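Local structure of PelD (Pseudomonas aeruginosa, 4EU0) at residues 282-285 with 286-290; 171-174 with 175-178. The protein probably binds cyclic di-GMP through its degenerate GGDEF domain, as a receptor in the control of pellicle formation. One frame throughout, in Å; residues are numbered along the deposited sequence.

In the fold
Both contacts are local, each between neighbouring turns of one helix, and both lie in the GGDEF domain that follows the GAF domain in this soluble part of PelD. After the GAF domain, helix 162-181 carries interaction 2, about 7 Å from the centre of the molecule, with R173 reaching back to GAF-domain residues. The chain then builds the four-stranded antiparallel sheet and reaches its last helix, 280-288, where interaction 1 forms a few residues before the C-terminal tail. The two contacts follow in series, neither nesting nor crossing, with centres about 18 Å apart. Strand 265-272 links them, since S174 and L175 touch its L272 while F284 meets its Y270.

Interaction 1 of 2, residues 282-285 with 286-290; sequences GHFL and FNECG
F284 and C289 meet as a sulfur-aromatic pair where helix 280-288 runs out. C289 SG lies over one face of the F284 ring, 4.2 Å from its centroid and displaced toward CE2 and CZ. The F284 ring gets there with CG anti to its own N (chi1 176°), while L187 and A189 of strand 185-192 and Y270 of strand 265-272 also pack against it.

The polar side chains gather round H283. E288 OE1 comes within 3.1 Å of H283 CD2, a carbon, and its approach to NE2 is too badly angled for a hydrogen bond. The same oxygen sits at the edge of the F284 ring, whose plane is perpendicular to the carboxylate. The N287 amide runs side by side with the imidazole, planes 22° apart, OD1 being 3.8 Å from H283 CE1.

Backbone bonds record a switch from alpha-type to pi-type turns. F286 N keeps the i to i+4 pattern with G282 O at 2.8 Å. H283 O then takes two donors, N287 N at 3.2 Å from above the carbonyl plane and E288 N at 3.0 Å, almost straight. C289 N reaches F284 O at 3.0 Å, again five residues on, before G290 leaves the helix with positive phi. The widened turn thus has two amides gripping the H283 carbonyl, and is consistent with C289 SG lying over the F284 face beside the sheet.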
loop_
_atom_site.group_PDB
_atom_site.type_symbol
_atom_site.label_atom_id
_atom_site.label_comp_id
_atom_site.label_asym_id
_atom_site.label_seq_id
_atom_site.Cartn_x
_atom_site.Cartn_y
_atom_site.Cartn_z
ATOM N N GLY A 282 15.000 -7.211 9.315
ATOM C CA GLY A 282 15.355 -8.605 9.575
ATOM C C GLY A 282 15.649 -8.874 11.039
ATOM O O GLY A 282 15.155 -9.839 11.605
ATOM N N HIS A 283 16.464 -8.018 11.651
ATOM C CA HIS A 283 16.744 -8.133 13.079
ATOM C C HIS A 283 15.469 -8.064 13.908
ATOM O O HIS A 283 15.283 -8.836 14.848
ATOM C CB HIS A 283 17.737 -7.058 13.533
ATOM C CG HIS A 283 17.976 -7.055 15.008
ATOM N ND1 HIS A 283 18.786 -7.979 15.633
ATOM C CD2 HIS A 283 17.501 -6.247 15.986
ATOM C CE1 HIS A 283 18.796 -7.743 16.933
ATOM N NE2 HIS A 283 18.024 -6.698 17.174
ATOM N N PHE A 284 14.589 -7.147 13.533
ATOM C CA PHE A 284 13.335 -6.949 14.244
ATOM C C PHE A 284 12.450 -8.194 14.166
ATOM O O PHE A 284 12.012 -8.717 15.188
ATOM C CB PHE A 284 12.609 -5.724 13.690
ATOM C CG PHE A 284 11.250 -5.494 14.301
ATOM C CD1 PHE A 284 11.129 -4.981 15.588
ATOM C CD2 PHE A 284 10.087 -5.788 13.590
ATOM C CE1 PHE A 284 9.861 -4.768 16.151
ATOM C CE2 PHE A 284 8.816 -5.574 14.145
ATOM C CZ PHE A 284 8.705 -5.060 15.427
ATOM N N LEU A 285 12.199 -8.678 12.956
ATOM C CA LEU A 285 11.260 -9.790 12.789
ATOM C C LEU A 285 11.857 -11.164 13.084
ATOM O O LEU A 285 11.197 -11.979 13.722
ATOM C CB LEU A 285 10.617 -9.773 11.395
ATOM C CG LEU A 285 9.703 -8.587 11.074
ATOM C CD1 LEU A 285 9.284 -8.637 9.602
ATOM C CD2 LEU A 285 8.473 -8.531 11.981
ATOM N N PHE A 286 13.097 -11.417 12.642
ATOM C CA PHE A 286 13.683 -12.766 12.720
ATOM C C PHE A 286 14.497 -13.068 13.977
ATOM O O PHE A 286 14.801 -14.239 14.265
ATOM C CB PHE A 286 14.533 -13.082 11.479
ATOM C CG PHE A 286 13.766 -13.065 10.186
ATOM C CD1 PHE A 286 12.384 -13.237 10.169
ATOM C CD2 PHE A 286 14.434 -12.893 8.981
ATOM C CE1 PHE A 286 11.681 -13.217 8.974
ATOM C CE2 PHE A 286 13.740 -12.879 7.774
ATOM C CZ PHE A 286 12.360 -13.046 7.773
ATOM N N ASN A 287 14.900 -12.020 14.689
ATOM C CA ASN A 287 15.612 -12.183 15.947
ATOM C C ASN A 287 14.721 -11.766 17.115
ATOM O O ASN A 287 14.396 -12.583 17.981
ATOM C CB ASN A 287 16.930 -11.402 15.936
ATOM C CG ASN A 287 17.665 -11.466 17.267
ATOM O OD1 ASN A 287 17.214 -10.908 18.266
ATOM N ND2 ASN A 287 18.811 -12.132 17.279
ATOM N N GLU A 288 14.315 -10.500 17.126
ATOM C CA GLU A 288 13.550 -9.956 18.245
ATOM C C GLU A 288 12.183 -10.615 18.417
ATOM O O GLU A 288 11.808 -10.972 19.536
ATOM C CB GLU A 288 13.395 -8.442 18.125
ATOM C CG GLU A 288 14.710 -7.676 18.112
ATOM C CD GLU A 288 14.502 -6.182 18.129
ATOM O OE1 GLU A 288 14.739 -5.539 17.083
ATOM O OE2 GLU A 288 14.083 -5.650 19.181
ATOM N N CYS A 289 11.451 -10.783 17.315
ATOM C CA CYS A 289 10.115 -11.383 17.360
ATOM C C CYS A 289 10.147 -12.904 17.243
ATOM O O CYS A 289 9.130 -13.563 17.458
ATOM C CB CYS A 289 9.203 -10.797 16.278
ATOM S SG CYS A 289 8.899 -9.031 16.434
ATOM N N GLY A 290 11.311 -13.451 16.890
ATOM C CA GLY A 290 11.509 -14.896 16.821
ATOM C C GLY A 290 10.797 -15.550 15.656
ATOM O O GLY A 290 10.380 -16.707 15.749
#

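Interaction 2 of 2, residues 171-174 with 175-178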
loop_
_atom_site.group_PDB
_atom_site.type_symbol
_atom_site.label_atom_id
_atom_site.label_comp_id
_atom_site.label_asym_id
_atom_site.label_seq_id
_atom_site.Cartn_x
_atom_site.Cartn_y
_atom_site.Cartn_z
ATOM N N LEU A 171 3.308 -4.560 3.116
ATOM C CA LEU A 171 4.615 -4.294 3.720
ATOM C C LEU A 171 5.630 -3.844 2.671
ATOM O O LEU A 171 6.346 -2.868 2.884
ATOM C CB LEU A 171 5.126 -5.524 4.478
ATOM C CG LEU A 171 6.525 -5.405 5.107
ATOM C CD1 LEU A 171 6.613 -4.270 6.111
ATOM C CD2 LEU A 171 6.865 -6.741 5.760
ATOM N N LYS A 172 5.675 -4.528 1.535
ATOM C CA LYS A 172 6.640 -4.136 0.497
ATOM C C LYS A 172 6.314 -2.748 -0.017
ATOM O O LYS A 172 7.202 -1.924 -0.197
ATOM C CB LYS A 172 6.678 -5.135 -0.655
ATOM C CG LYS A 172 7.830 -4.862 -1.611
ATOM C CD LYS A 172 7.929 -5.899 -2.714
ATOM C CE LYS A 172 9.142 -5.613 -3.581
ATOM N NZ LYS A 172 9.367 -6.665 -4.610
ATOM N N ARG A 173 5.036 -2.478 -0.247
ATOM C CA ARG A 173 4.643 -1.146 -0.677
ATOM C C ARG A 173 5.038 -0.084 0.344
ATOM O O ARG A 173 5.552 0.971 -0.013
ATOM C CB ARG A 173 3.145 -1.075 -0.952
ATOM C CG ARG A 173 2.680 0.312 -1.398
ATOM C CD ARG A 173 3.452 0.837 -2.638
ATOM N NE ARG A 173 3.248 -0.023 -3.801
ATOM C CZ ARG A 173 3.865 0.117 -4.974
ATOM N NH1 ARG A 173 3.603 -0.740 -5.963
ATOM N NH2 ARG A 173 4.754 1.091 -5.158
ATOM N N SER A 174 4.827 -0.373 1.624
ATOM C CA SER A 174 5.255 0.565 2.662
ATOM C C SER A 174 6.772 0.770 2.714
ATOM O O SER A 174 7.239 1.883 3.000
ATOM C CB SER A 174 4.709 0.162 4.027
ATOM O OG SER A 174 3.325 0.441 4.128
ATOM N N LEU A 175 7.539 -0.291 2.449
ATOM C CA LEU A 175 8.997 -0.170 2.347
ATOM C C LEU A 175 9.408 0.694 1.153
ATOM O O LEU A 175 10.308 1.514 1.270
ATOM C CB LEU A 175 9.684 -1.536 2.283
ATOM C CG LEU A 175 9.636 -2.345 3.581
ATOM C CD1 LEU A 175 10.038 -3.775 3.286
ATOM C CD2 LEU A 175 10.514 -1.709 4.686
ATOM N N LEU A 176 8.721 0.515 0.028
ATOM C CA LEU A 176 8.936 1.347 -1.157
ATOM C C LEU A 176 8.549 2.810 -0.897
ATOM O O LEU A 176 9.304 3.715 -1.273
ATOM C CB LEU A 176 8.192 0.785 -2.369
ATOM C CG LEU A 176 8.712 -0.535 -2.953
ATOM C CD1 LEU A 176 7.621 -1.197 -3.780
ATOM C CD2 LEU A 176 9.988 -0.330 -3.774
ATOM N N ASP A 177 7.397 3.024 -0.240
ATOM C CA ASP A 177 6.915 4.357 0.176
ATOM C C ASP A 177 7.986 5.094 0.987
ATOM O O ASP A 177 8.256 6.279 0.757
ATOM C CB ASP A 177 5.670 4.244 1.087
ATOM C CG ASP A 177 4.376 3.941 0.342
ATOM O OD1 ASP A 177 4.272 4.222 -0.860
ATOM O OD2 ASP A 177 3.429 3.445 1.009
ATOM N N ALA A 178 8.598 4.383 1.931
ATOM C CA ALA A 178 9.593 4.988 2.814
ATOM C C ALA A 178 10.869 5.301 2.043
ATOM O O ALA A 178 11.428 6.402 2.157
ATOM C CB ALA A 178 9.892 4.071 3.982
HETATM O O HOH W 1 5.728 3.326 -3.685
HETATM O O HOH W 2 3.309 3.410 3.920
#
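L171 meets L175 one turn on in helix 162-181: its CG lies 4.3 Å from L175 CD1, and its carbonyl O accepts the amide of the same residue. L171 also packs on L230 and L175 on L272, so this flank of the helix faces the domain's sheet.

At K172 the contact is through the backbone, L176 N bonding to K172 O, while L176 CG folds back over that oxygen. The extended lysine chain leads away to T113 O, which NZ hydrogen-bonds.

R173 O accepts D177 N. Its side chain leaves the helix with CG anti to its N, then bends at chi2 and chi3 (55° and 62°), turning the guanidinium back over L176. L176 CD1 rests on one face of it, 3.9 Å from NH2 and toward the rim. In the guanidinium plane, NH2 donates to water 1 at 2.8 Å, and this water makes a weak bond to D177 OD1. The carboxylate itself stays apart, with OD1 5.3 Å from R173 NE; the salt bridge of NE is to D148 on helix 133-150.

S174 closes the series, its O accepting from A178 N at 3.0 Å. Water 2 links S174 OG, 3.0 Å away, to D177 OD2, to which it donates at 2.9 Å. The S174 side chain lies near the cyclic di-GMP site, about 10 Å from the bound ligand, without touching it.

Each D177 oxygen has its own water, the one at OD1 weakly held, and R173 is linked to D177 through that bound water. This indirect link would probably still moderate the aspartate's negative charge, while D148 ties R173, and with it the helix, to the GAF side.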